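Local coordinates for sortase (Actinomyces oris, PDB 2XWG), which probably acts as a class C sortase, a cysteine transpeptidase of fimbrial assembly whose reaction is expected to run through an acyl-thioester intermediate, at residues Arg59-Thr64 with Leu93-Ile98; Ala103-Val106 with His111-Leu114; Leu181-Asn186 with Asp206-Ile211; Ile211-Tyr216 with Ser220-Val225. All coordinates share one frame; numbering follows the deposited sequence.

Interaction 1 (Arg59-Thr64 with Leu93-Ile98). With CA (calcium ion), chain G.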
loop_
_atom_site.group_PDB
_atom_site.type_symbol
_atom_site.label_atom_id
_atom_site.label_comp_id
_atom_site.label_asym_id
_atom_site.label_seq_id
_atom_site.Cartn_x
_atom_site.Cartn_y
_atom_site.Cartn_z
ATOM N N ARG A 59 3.114 11.647 -12.837
ATOM C CA ARG A 59 2.515 11.995 -11.578
ATOM C C ARG A 59 1.101 12.565 -11.742
ATOM O O ARG A 59 0.181 12.218 -10.980
ATOM C CB ARG A 59 3.398 12.958 -10.811
ATOM C CG ARG A 59 2.840 13.210 -9.449
ATOM C CD ARG A 59 3.760 14.007 -8.564
ATOM N NE ARG A 59 3.401 13.717 -7.182
ATOM C CZ ARG A 59 4.065 12.853 -6.423
ATOM N NH1 ARG A 59 5.134 12.234 -6.925
ATOM N NH2 ARG A 59 3.679 12.626 -5.170
ATOM N N ALA A 60 0.921 13.438 -12.733
ATOM C CA ALA A 60 -0.389 14.046 -12.971
ATOM C C ALA A 60 -1.402 12.987 -13.384
ATOM O O ALA A 60 -2.572 13.060 -13.015
ATOM C CB ALA A 60 -0.302 15.133 -14.030
ATOM N N SER A 61 -0.946 12.004 -14.152
ATOM C CA SER A 61 -1.796 10.894 -14.533
ATOM C C SER A 61 -2.146 10.041 -13.307
ATOM O O SER A 61 -3.299 9.617 -13.138
ATOM C CB SER A 61 -1.116 10.042 -15.596
ATOM O OG SER A 61 -1.919 8.917 -15.901
ATOM N N ALA A 62 -1.154 9.791 -12.454
ATOM C CA ALA A 62 -1.397 9.092 -11.204
ATOM C C ALA A 62 -2.484 9.823 -10.428
ATOM O O ALA A 62 -3.427 9.202 -9.935
ATOM C CB ALA A 62 -0.132 9.010 -10.376
ATOM N N GLU A 63 -2.363 11.144 -10.325
ATOM C CA GLU A 63 -3.319 11.905 -9.519
ATOM C C GLU A 63 -4.700 11.913 -10.184
ATOM O O GLU A 63 -5.736 11.889 -9.511
ATOM C CB GLU A 63 -2.815 13.326 -9.248
ATOM C CG GLU A 63 -1.312 13.388 -8.934
ATOM C CD GLU A 63 -0.939 14.482 -7.935
ATOM O OE1 GLU A 63 -1.786 14.794 -7.056
ATOM O OE2 GLU A 63 0.199 15.018 -8.031
ATOM N N THR A 64 -4.719 11.937 -11.509
ATOM C CA THR A 64 -5.983 11.776 -12.208
ATOM C C THR A 64 -6.583 10.414 -11.860
ATOM O O THR A 64 -7.742 10.352 -11.458
ATOM C CB THR A 64 -5.839 11.976 -13.728
ATOM O OG1 THR A 64 -5.570 13.361 -13.993
ATOM C CG2 THR A 64 -7.114 11.558 -14.452
ATOM N N LEU A 93 -2.087 -1.097 -14.689
ATOM C CA LEU A 93 -0.694 -1.439 -14.912
ATOM C C LEU A 93 0.068 -0.310 -15.588
ATOM O O LEU A 93 1.297 -0.243 -15.512
ATOM C CB LEU A 93 -0.606 -2.696 -15.765
ATOM C CG LEU A 93 -0.278 -4.009 -15.062
ATOM C CD1 LEU A 93 -0.845 -4.054 -13.660
ATOM C CD2 LEU A 93 -0.794 -5.166 -15.902
ATOM N N HIS A 94 -0.656 0.567 -16.268
ATOM C CA HIS A 94 -0.012 1.643 -17.003
ATOM C C HIS A 94 0.301 2.815 -16.084
ATOM O O HIS A 94 1.113 3.662 -16.419
ATOM C CB HIS A 94 -0.880 2.119 -18.172
ATOM C CG HIS A 94 -0.645 1.376 -19.446
ATOM N ND1 HIS A 94 -1.558 0.482 -19.967
ATOM C CD2 HIS A 94 0.395 1.398 -20.312
ATOM C CE1 HIS A 94 -1.090 -0.016 -21.097
ATOM N NE2 HIS A 94 0.095 0.523 -21.330
ATOM N N GLU A 95 -0.336 2.876 -14.923
ATOM C CA GLU A 95 -0.035 3.966 -14.012
ATOM C C GLU A 95 1.281 3.708 -13.301
ATOM O O GLU A 95 1.634 2.566 -13.030
ATOM C CB GLU A 95 -1.168 4.174 -13.022
ATOM C CG GLU A 95 -2.485 4.494 -13.702
ATOM C CD GLU A 95 -2.476 5.866 -14.359
ATOM O OE1 GLU A 95 -1.534 6.651 -14.099
ATOM O OE2 GLU A 95 -3.419 6.165 -15.124
ATOM N N MET A 96 2.020 4.773 -13.032
ATOM C CA MET A 96 3.286 4.679 -12.325
ATOM C C MET A 96 4.198 3.574 -12.864
ATOM O O MET A 96 4.702 2.760 -12.083
ATOM C CB MET A 96 3.011 4.470 -10.843
ATOM C CG MET A 96 2.076 5.503 -10.270
ATOM S SD MET A 96 1.968 5.440 -8.473
ATOM C CE MET A 96 3.512 6.214 -7.995
ATOM N N ASP A 97 4.416 3.561 -14.184
ATOM C CA ASP A 97 5.116 2.458 -14.847
ATOM C C ASP A 97 6.454 2.835 -15.520
ATOM O O ASP A 97 6.988 2.078 -16.345
ATOM C CB ASP A 97 4.186 1.725 -15.841
ATOM C CG ASP A 97 4.041 2.451 -17.198
ATOM O OD1 ASP A 97 3.947 3.709 -17.242
ATOM O OD2 ASP A 97 4.015 1.743 -18.236
ATOM N N ILE A 98 7.003 3.987 -15.154
ATOM C CA ILE A 98 8.314 4.378 -15.662
ATOM C C ILE A 98 9.381 3.339 -15.326
ATOM O O ILE A 98 10.115 2.896 -16.206
ATOM C CB ILE A 98 8.786 5.703 -15.072
ATOM C CG1 ILE A 98 7.748 6.798 -15.283
ATOM C CG2 ILE A 98 10.099 6.103 -15.708
ATOM C CD1 ILE A 98 8.107 8.110 -14.573
HETATM CA CA CA G . 2.150 5.961 -17.371
#
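Glu95, Ala62 and Ser61 carry the contact between helix 55-68 and the loop that follows helix 87-93. The Ser61 hydroxyl donates to the carboxylate of Glu95, OG to OE1 2.9 Å, on the syn side of that oxygen. Because the bond comes in between the two carboxylate oxygens, Glu95 OE2 is also near, 3.2 Å from Ser61 OG. With CG anti to its carbonyl carbon (chi1 -59°), the glutamate chain bends at chi2 (-69°) to reach the helix, and the serine reaches back with OG turned away from its backbone N (chi1 176°). Beside this polar pair, the methyl of Ala62 meets the first half of the Met96 side chain, Ala62 CB to Met96 CG 4.1 Å. The alanine lets the backbones come close, with Ala62 CA 6.0 Å from Glu95 CA. Beyond the two segments Met96 also packs on Val139 and Leu177, Glu95 touches Tyr65 and Leu137, and the carbonyl of Glu95 takes a hydrogen bond from His118. Just beside Glu95 the same loop turns two oxygens onto a calcium ion: His94 O at 2.7 Å and Asp97 OD1 at 2.9 Å. Glu58, one turn before Ala62 on the helix, supplies a third ligand. The arrangement is that of a calcium site shared by a helix and a loop, with the ion bridging the same two elements that Ser61 and Glu95 join.

Interaction 2 (Ala103-Val106 with His111-Leu114)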
loop_
_atom_site.group_PDB
_atom_site.type_symbol
_atom_site.label_atom_id
_atom_site.label_comp_id
_atom_site.label_asym_id
_atom_site.label_seq_id
_atom_site.Cartn_x
_atom_site.Cartn_y
_atom_site.Cartn_z
ATOM N N ALA A 103 7.031 2.267 -6.331
ATOM C CA ALA A 103 7.438 3.200 -5.275
ATOM C C ALA A 103 8.296 2.470 -4.240
ATOM O O ALA A 103 8.523 1.257 -4.342
ATOM C CB ALA A 103 6.221 3.816 -4.605
ATOM N N ARG A 104 8.767 3.206 -3.241
ATOM C CA ARG A 104 9.589 2.619 -2.186
ATOM C C ARG A 104 9.098 3.043 -0.823
ATOM O O ARG A 104 8.692 4.196 -0.654
ATOM C CB ARG A 104 11.022 3.096 -2.308
ATOM C CG ARG A 104 11.729 2.514 -3.445
ATOM C CD ARG A 104 13.152 2.300 -3.066
ATOM N NE ARG A 104 13.580 1.010 -3.582
ATOM C CZ ARG A 104 13.822 -0.074 -2.845
ATOM N NH1 ARG A 104 13.715 -0.050 -1.502
ATOM N NH2 ARG A 104 14.200 -1.192 -3.470
ATOM N N ILE A 105 9.191 2.150 0.165
ATOM C CA ILE A 105 8.781 2.499 1.516
ATOM C C ILE A 105 9.875 2.212 2.494
ATOM O O ILE A 105 10.538 1.192 2.392
ATOM C CB ILE A 105 7.554 1.707 1.960
ATOM C CG1 ILE A 105 7.157 2.111 3.387
ATOM C CG2 ILE A 105 7.820 0.211 1.887
ATOM C CD1 ILE A 105 5.786 1.656 3.724
ATOM N N VAL A 106 10.067 3.113 3.444
ATOM C CA VAL A 106 11.059 2.923 4.486
ATOM C C VAL A 106 10.383 3.227 5.808
ATOM O O VAL A 106 9.767 4.284 5.968
ATOM C CB VAL A 106 12.307 3.822 4.305
ATOM C CG1 VAL A 106 11.902 5.242 4.203
ATOM C CG2 VAL A 106 13.263 3.655 5.486
ATOM N N HIS A 111 13.295 -1.059 10.474
ATOM C CA HIS A 111 14.288 -1.475 9.499
ATOM C C HIS A 111 13.646 -2.083 8.259
ATOM O O HIS A 111 14.165 -3.027 7.677
ATOM C CB HIS A 111 15.264 -2.446 10.165
ATOM C CG HIS A 111 15.812 -1.929 11.458
ATOM N ND1 HIS A 111 16.827 -1.003 11.518
ATOM C CD2 HIS A 111 15.464 -2.179 12.742
ATOM C CE1 HIS A 111 17.084 -0.708 12.779
ATOM N NE2 HIS A 111 16.274 -1.412 13.543
ATOM N N VAL A 112 12.493 -1.557 7.868
ATOM C CA VAL A 112 11.889 -1.946 6.609
ATOM C C VAL A 112 12.267 -0.949 5.531
ATOM O O VAL A 112 11.986 0.248 5.669
ATOM C CB VAL A 112 10.385 -1.955 6.679
ATOM C CG1 VAL A 112 9.826 -1.821 5.288
ATOM C CG2 VAL A 112 9.895 -3.232 7.361
ATOM N N SER A 113 12.914 -1.448 4.478
ATOM C CA SER A 113 13.244 -0.675 3.280
ATOM C C SER A 113 12.954 -1.532 2.063
ATOM O O SER A 113 13.767 -2.372 1.704
ATOM C CB SER A 113 14.723 -0.320 3.274
ATOM O OG SER A 113 15.036 0.365 2.088
ATOM N N LEU A 114 11.798 -1.326 1.434
ATOM C CA LEU A 114 11.295 -2.241 0.407
ATOM C C LEU A 114 10.709 -1.515 -0.816
ATOM O O LEU A 114 10.192 -0.412 -0.683
ATOM C CB LEU A 114 10.204 -3.135 1.001
ATOM C CG LEU A 114 10.591 -4.121 2.097
ATOM C CD1 LEU A 114 9.338 -4.679 2.781
ATOM C CD2 LEU A 114 11.429 -5.242 1.500
#
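Ile105 holds CG1 trans to its backbone N (chi1 -180°), which places CG2 between N and the carbonyl carbon and turns it to Leu114, CG2 to Leu114 O 3.6 Å. In Val106 CG1 takes the position between N and the carbonyl carbon (chi1 55°), and CG2, anti to N, comes 3.6 Å from Val112 O. The residues belong to the two strands of the beta hairpin 103-107/112-118, part of the beta barrel of the sortase fold. Ile105 and Leu114 form a hydrogen-bonded antiparallel pair: Ile105 N to Leu114 O is 2.9 Å and Leu114 N to Ile105 O 3.0 Å, both nearly straight. Val106 and Ser113, the adjacent non-hydrogen-bonded pair, put their side chains on the other face of the sheet. On the Ile105 side, its CG2 packs against Leu114 CB at 4.2 Å; Phe172 lies against Ile105 and Phe160 against Leu114. His111, with a positive phi of 59°, and Val112 make a G1 beta bulge where the chain enters the second strand. Strand 171-176 flanks the first strand, bonding through its backbone to Arg104 and Val106. The Arg104 chain, bent midway, swings back over the partner strand, so that NH1 comes to 3.4 Å from Leu114 C.

Interaction 3 (Leu181-Asn186 with Asp206-Ile211)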
loop_
_atom_site.group_PDB
_atom_site.type_symbol
_atom_site.label_atom_id
_atom_site.label_comp_id
_atom_site.label_asym_id
_atom_site.label_seq_id
_atom_site.Cartn_x
_atom_site.Cartn_y
_atom_site.Cartn_z
ATOM N N LEU A 181 6.983 11.192 0.601
ATOM C CA LEU A 181 5.813 11.488 1.398
ATOM C C LEU A 181 6.002 10.985 2.830
ATOM O O LEU A 181 6.222 9.794 3.040
ATOM C CB LEU A 181 4.611 10.779 0.792
ATOM C CG LEU A 181 4.392 10.828 -0.715
ATOM C CD1 LEU A 181 3.059 10.183 -1.014
ATOM C CD2 LEU A 181 4.432 12.258 -1.263
ATOM N N LYS A 182 5.919 11.877 3.815
ATOM C CA LYS A 182 6.009 11.451 5.198
ATOM C C LYS A 182 4.629 11.176 5.756
ATOM O O LYS A 182 3.764 12.051 5.682
ATOM C CB LYS A 182 6.678 12.525 6.041
ATOM C CG LYS A 182 6.872 12.153 7.495
ATOM C CD LYS A 182 7.556 13.288 8.242
ATOM C CE LYS A 182 7.946 12.883 9.646
ATOM N NZ LYS A 182 8.423 14.059 10.466
ATOM N N TYR A 183 4.418 9.973 6.305
ATOM C CA TYR A 183 3.190 9.642 7.053
ATOM C C TYR A 183 3.476 9.361 8.529
ATOM O O TYR A 183 4.539 8.849 8.872
ATOM C CB TYR A 183 2.477 8.442 6.437
ATOM C CG TYR A 183 1.996 8.725 5.049
ATOM C CD1 TYR A 183 2.841 8.602 3.979
ATOM C CD2 TYR A 183 0.704 9.126 4.813
ATOM C CE1 TYR A 183 2.416 8.875 2.710
ATOM C CE2 TYR A 183 0.264 9.389 3.555
ATOM C CZ TYR A 183 1.128 9.272 2.498
ATOM O OH TYR A 183 0.704 9.546 1.214
ATOM N N GLU A 184 2.532 9.703 9.402
ATOM C CA GLU A 184 2.670 9.403 10.820
ATOM C C GLU A 184 1.562 8.421 11.216
ATOM O O GLU A 184 0.407 8.601 10.830
ATOM C CB GLU A 184 2.603 10.691 11.648
ATOM C CG GLU A 184 2.669 10.470 13.164
ATOM C CD GLU A 184 2.505 11.765 13.979
ATOM O OE1 GLU A 184 1.549 12.536 13.705
ATOM O OE2 GLU A 184 3.333 12.005 14.896
ATOM N N VAL A 185 1.913 7.369 11.955
ATOM C CA VAL A 185 0.946 6.330 12.319
ATOM C C VAL A 185 -0.068 6.855 13.330
ATOM O O VAL A 185 0.302 7.357 14.391
ATOM C CB VAL A 185 1.647 5.110 12.923
ATOM C CG1 VAL A 185 0.631 4.094 13.421
ATOM C CG2 VAL A 185 2.587 4.493 11.918
ATOM N N ASN A 186 -1.350 6.745 13.014
ATOM C CA ASN A 186 -2.351 7.247 13.940
ATOM C C ASN A 186 -3.527 6.300 14.150
ATOM O O ASN A 186 -4.568 6.706 14.669
ATOM C CB ASN A 186 -2.848 8.628 13.513
ATOM C CG ASN A 186 -3.752 8.570 12.294
ATOM O OD1 ASN A 186 -4.175 7.489 11.853
ATOM N ND2 ASN A 186 -4.075 9.742 11.751
ATOM N N ASP A 206 -5.450 12.274 3.519
ATOM C CA ASP A 206 -4.342 11.633 2.812
ATOM C C ASP A 206 -3.834 10.496 3.708
ATOM O O ASP A 206 -3.081 10.733 4.659
ATOM C CB ASP A 206 -3.239 12.684 2.568
ATOM C CG ASP A 206 -2.068 12.166 1.710
ATOM O OD1 ASP A 206 -1.853 10.930 1.658
ATOM O OD2 ASP A 206 -1.351 13.012 1.104
ATOM N N LEU A 207 -4.263 9.268 3.439
ATOM C CA LEU A 207 -3.893 8.155 4.312
ATOM C C LEU A 207 -3.161 7.039 3.580
ATOM O O LEU A 207 -3.458 6.755 2.432
ATOM C CB LEU A 207 -5.147 7.536 4.920
ATOM C CG LEU A 207 -6.223 8.386 5.556
ATOM C CD1 LEU A 207 -7.400 7.494 5.889
ATOM C CD2 LEU A 207 -5.654 9.021 6.798
ATOM N N VAL A 208 -2.248 6.366 4.271
ATOM C CA VAL A 208 -1.715 5.093 3.778
ATOM C C VAL A 208 -1.830 4.006 4.839
ATOM O O VAL A 208 -1.426 4.209 5.977
ATOM C CB VAL A 208 -0.236 5.185 3.409
ATOM C CG1 VAL A 208 0.316 3.795 3.222
ATOM C CG2 VAL A 208 -0.061 5.999 2.153
ATOM N N THR A 209 -2.365 2.850 4.468
ATOM C CA THR A 209 -2.411 1.714 5.382
ATOM C C THR A 209 -1.458 0.583 4.975
ATOM O O THR A 209 -1.498 0.093 3.837
ATOM C CB THR A 209 -3.825 1.132 5.477
ATOM O OG1 THR A 209 -4.726 2.160 5.902
ATOM C CG2 THR A 209 -3.868 -0.007 6.485
ATOM N N LEU A 210 -0.604 0.185 5.914
ATOM C CA LEU A 210 0.219 -1.000 5.781
ATOM C C LEU A 210 -0.543 -2.212 6.324
ATOM O O LEU A 210 -0.888 -2.260 7.505
ATOM C CB LEU A 210 1.501 -0.801 6.578
ATOM C CG LEU A 210 2.169 0.561 6.357
ATOM C CD1 LEU A 210 3.394 0.708 7.223
ATOM C CD2 LEU A 210 2.550 0.766 4.895
ATOM N N ILE A 211 -0.810 -3.207 5.493
ATOM C CA ILE A 211 -1.525 -4.359 6.009
ATOM C C ILE A 211 -0.713 -5.637 5.924
ATOM O O ILE A 211 -0.089 -5.898 4.918
ATOM C CB ILE A 211 -2.843 -4.554 5.271
ATOM C CG1 ILE A 211 -3.598 -5.760 5.830
ATOM C CG2 ILE A 211 -2.598 -4.736 3.797
ATOM C CD1 ILE A 211 -5.010 -5.893 5.276
#
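Tyr183 and Asp206 meet with their side chains at about a right angle, and Val208 crosses the tyrosine in the same manner. Asp206 CG is anti to its backbone N (chi1 -174°), which swings the carboxylate to the phenol hydroxyl; Tyr183 OH donates to Asp206 OD1, 2.9 Å, on the syn side but tilted from the carboxylate plane, and ring and carboxylate planes stand 72° apart. A methyl lies over one face of the ring: Val208 CG2 is 3.8 Å from the centroid of the Tyr183 ring, a CH-pi contact offset toward the rim, with CZ nearest at 3.5 Å. Hydroxyl and methyl together probably limit the rotation of the ring. A phenylalanine in place of Tyr183 would probably keep the methyl over its face but leave Asp206 OD1 without this donor in a buried setting. The other carboxylate oxygen, OD2, is held by Gly141 N and by a salt bridge to Arg229. Segments 181-186 and 206-211 cross at 68°, their axes 8.1 Å apart at closest, too far for backbone pairing, so side chains bridge them. Strand 221-229 lies between them in the sheet; strand 171-176 flanks 179-191, its Phe172 also touching Val208, and strand 144-149 borders 206-214.

Interaction 4 (Ile211-Tyr216 with Ser220-Val225)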
loop_
_atom_site.group_PDB
_atom_site.type_symbol
_atom_site.label_atom_id
_atom_site.label_comp_id
_atom_site.label_asym_id
_atom_site.label_seq_id
_atom_site.Cartn_x
_atom_site.Cartn_y
_atom_site.Cartn_z
ATOM N N ILE A 211 -0.810 -3.207 5.493
ATOM C CA ILE A 211 -1.525 -4.359 6.009
ATOM C C ILE A 211 -0.713 -5.637 5.924
ATOM O O ILE A 211 -0.089 -5.898 4.918
ATOM C CB ILE A 211 -2.843 -4.554 5.271
ATOM C CG1 ILE A 211 -3.598 -5.760 5.830
ATOM C CG2 ILE A 211 -2.598 -4.736 3.797
ATOM C CD1 ILE A 211 -5.010 -5.893 5.276
ATOM N N THR A 212 -0.720 -6.431 6.992
ATOM C CA THR A 212 -0.079 -7.739 6.975
ATOM C C THR A 212 -0.980 -8.791 7.631
ATOM O O THR A 212 -2.063 -8.476 8.134
ATOM C CB THR A 212 1.252 -7.693 7.704
ATOM O OG1 THR A 212 1.921 -8.944 7.547
ATOM C CG2 THR A 212 1.025 -7.463 9.144
ATOM N N CYS A 213 -0.553 -10.048 7.608
ATOM C CA CYS A 213 -1.295 -11.097 8.287
ATOM C C CYS A 213 -0.846 -11.232 9.719
ATOM O O CYS A 213 0.286 -10.880 10.056
ATOM C CB CYS A 213 -1.104 -12.409 7.567
ATOM S SG CYS A 213 -1.942 -12.352 6.027
ATOM N N THR A 214 -1.738 -11.734 10.564
ATOM C CA THR A 214 -1.452 -11.887 11.988
ATOM C C THR A 214 -2.429 -12.871 12.612
ATOM O O THR A 214 -3.574 -12.983 12.156
ATOM C CB THR A 214 -1.526 -10.545 12.725
ATOM O OG1 THR A 214 -0.668 -10.577 13.874
ATOM C CG2 THR A 214 -2.954 -10.233 13.144
ATOM N N PRO A 215 -1.965 -13.630 13.624
ATOM C CA PRO A 215 -0.582 -13.618 14.135
ATOM C C PRO A 215 0.360 -14.478 13.286
ATOM O O PRO A 215 -0.106 -15.285 12.473
ATOM C CB PRO A 215 -0.709 -14.239 15.548
ATOM C CG PRO A 215 -2.166 -14.644 15.705
ATOM C CD PRO A 215 -2.787 -14.630 14.329
ATOM N N TYR A 216 1.663 -14.286 13.479
ATOM C CA TYR A 216 2.700 -15.021 12.767
ATOM C C TYR A 216 2.330 -16.488 12.684
ATOM O O TYR A 216 1.866 -17.053 13.653
ATOM C CB TYR A 216 4.022 -14.849 13.518
ATOM C CG TYR A 216 5.281 -15.187 12.747
ATOM C CD1 TYR A 216 5.688 -16.490 12.594
ATOM C CD2 TYR A 216 6.077 -14.183 12.195
ATOM C CE1 TYR A 216 6.836 -16.808 11.900
ATOM C CE2 TYR A 216 7.251 -14.486 11.496
ATOM C CZ TYR A 216 7.619 -15.802 11.353
ATOM O OH TYR A 216 8.778 -16.127 10.685
ATOM N N SER A 220 -4.901 -15.717 11.055
ATOM C CA SER A 220 -6.340 -15.796 11.225
ATOM C C SER A 220 -6.929 -14.411 11.055
ATOM O O SER A 220 -8.111 -14.269 10.759
ATOM C CB SER A 220 -6.687 -16.316 12.623
ATOM O OG SER A 220 -6.431 -15.295 13.572
ATOM N N HIS A 221 -6.102 -13.388 11.249
ATOM C CA HIS A 221 -6.546 -11.994 11.114
ATOM C C HIS A 221 -5.650 -11.130 10.194
ATOM O O HIS A 221 -4.847 -11.655 9.432
ATOM C CB HIS A 221 -6.673 -11.346 12.491
ATOM C CG HIS A 221 -7.731 -11.962 13.354
ATOM N ND1 HIS A 221 -7.513 -13.103 14.099
ATOM C CD2 HIS A 221 -9.014 -11.594 13.597
ATOM C CE1 HIS A 221 -8.614 -13.409 14.765
ATOM N NE2 HIS A 221 -9.541 -12.513 14.474
ATOM N N ARG A 222 -5.820 -9.807 10.271
ATOM C CA ARG A 222 -5.008 -8.838 9.542
ATOM C C ARG A 222 -4.619 -7.699 10.449
ATOM O O ARG A 222 -5.457 -7.169 11.148
ATOM C CB ARG A 222 -5.798 -8.228 8.398
ATOM C CG ARG A 222 -6.311 -9.221 7.416
ATOM C CD ARG A 222 -5.224 -10.130 6.941
ATOM N NE ARG A 222 -5.776 -11.063 5.967
ATOM C CZ ARG A 222 -5.770 -12.381 6.108
ATOM N NH1 ARG A 222 -5.237 -12.929 7.198
ATOM N NH2 ARG A 222 -6.287 -13.154 5.156
ATOM N N LEU A 223 -3.358 -7.290 10.422
ATOM C CA LEU A 223 -2.948 -6.124 11.187
ATOM C C LEU A 223 -2.896 -4.897 10.265
ATOM O O LEU A 223 -2.251 -4.933 9.224
ATOM C CB LEU A 223 -1.607 -6.391 11.854
ATOM C CG LEU A 223 -0.873 -5.144 12.318
ATOM C CD1 LEU A 223 -1.551 -4.631 13.563
ATOM C CD2 LEU A 223 0.590 -5.463 12.604
ATOM N N LEU A 224 -3.607 -3.830 10.627
ATOM C CA LEU A 224 -3.715 -2.633 9.793
ATOM C C LEU A 224 -3.103 -1.484 10.523
ATOM O O LEU A 224 -3.634 -1.054 11.532
ATOM C CB LEU A 224 -5.165 -2.252 9.496
ATOM C CG LEU A 224 -6.217 -3.218 8.930
ATOM C CD1 LEU A 224 -7.170 -2.476 8.022
ATOM C CD2 LEU A 224 -5.645 -4.372 8.172
ATOM N N VAL A 225 -1.994 -0.975 10.006
ATOM C CA VAL A 225 -1.362 0.210 10.540
ATOM C C VAL A 225 -1.641 1.342 9.562
ATOM O O VAL A 225 -1.272 1.263 8.392
ATOM C CB VAL A 225 0.153 0.003 10.680
ATOM C CG1 VAL A 225 0.883 1.347 10.856
ATOM C CG2 VAL A 225 0.463 -0.954 11.827
#
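Ile211 opens the pairing by lying alongside Leu224, both side chains pointing the same way, with Ile211 CD1 close against Leu224 CD2 at 3.3 Å. Thr212 follows as a hydrogen-bonded antiparallel partner of Leu223: its N reaches Leu223 O at 3.1 Å, and Leu223 N returns to Thr212 O at 2.9 Å. The Thr212 hydroxyl turns instead to Thr152 and Gly150. Cys213, the predicted acyl-thioester residue, sits opposite Arg222 in a non-hydrogen-bonded pair; SG lies over one face of the guanidinium, toward its rim, 3.5 Å from Arg222 NH1. The arginine chain bends at chi2 (-51°) to bring the group there, while NH1 donates a hydrogen bond to His221 O at 2.6 Å, from above the carbonyl plane, and NE forms a salt bridge with Asp76. At Thr214 the register slips: Ser220 and His221 both face it in a classic beta bulge, with His221 N to Thr214 O at 2.7 Å and only a weak return bond. Pro215, after a cis peptide, leaves the strand with CD 3.8 Å from Ser220 OG. A leucine instead of Arg222 would probably strip the sulfur of its polar neighbour and leave Asp76 without its salt-bridge mate. Asp76 and Trp78, which touches Cys213, belong to what is probably the lid seen in class C sortases. A guanidinium laid against SG is consistent with the arginine that accompanies cysteine and histidine in sortase active sites.

Interactions 3 and 4 are consecutive along strand 206-214 and share Ile211; they touch through a probable hydrogen bond from Leu210 N to Val225 O, 2.8 Å. Interaction 2 joins the same sheet and packs on interaction 3, Ile105 CD1 to Leu210 CD2 3.6 Å. Interaction 1 reaches the sheet through Arg59 NH2, 4.0 Å from Leu181 CD2. The predicted active site lies at interaction 4, where the Thr212 side chain is about 6 Å from that of His151; the Leu114 side chain of interaction 2 is about 9 Å from that of the same histidine. The calcium site of interaction 1 lies across the chain's centre, the nearest atoms of interactions 1 and 4 being about 17 Å apart.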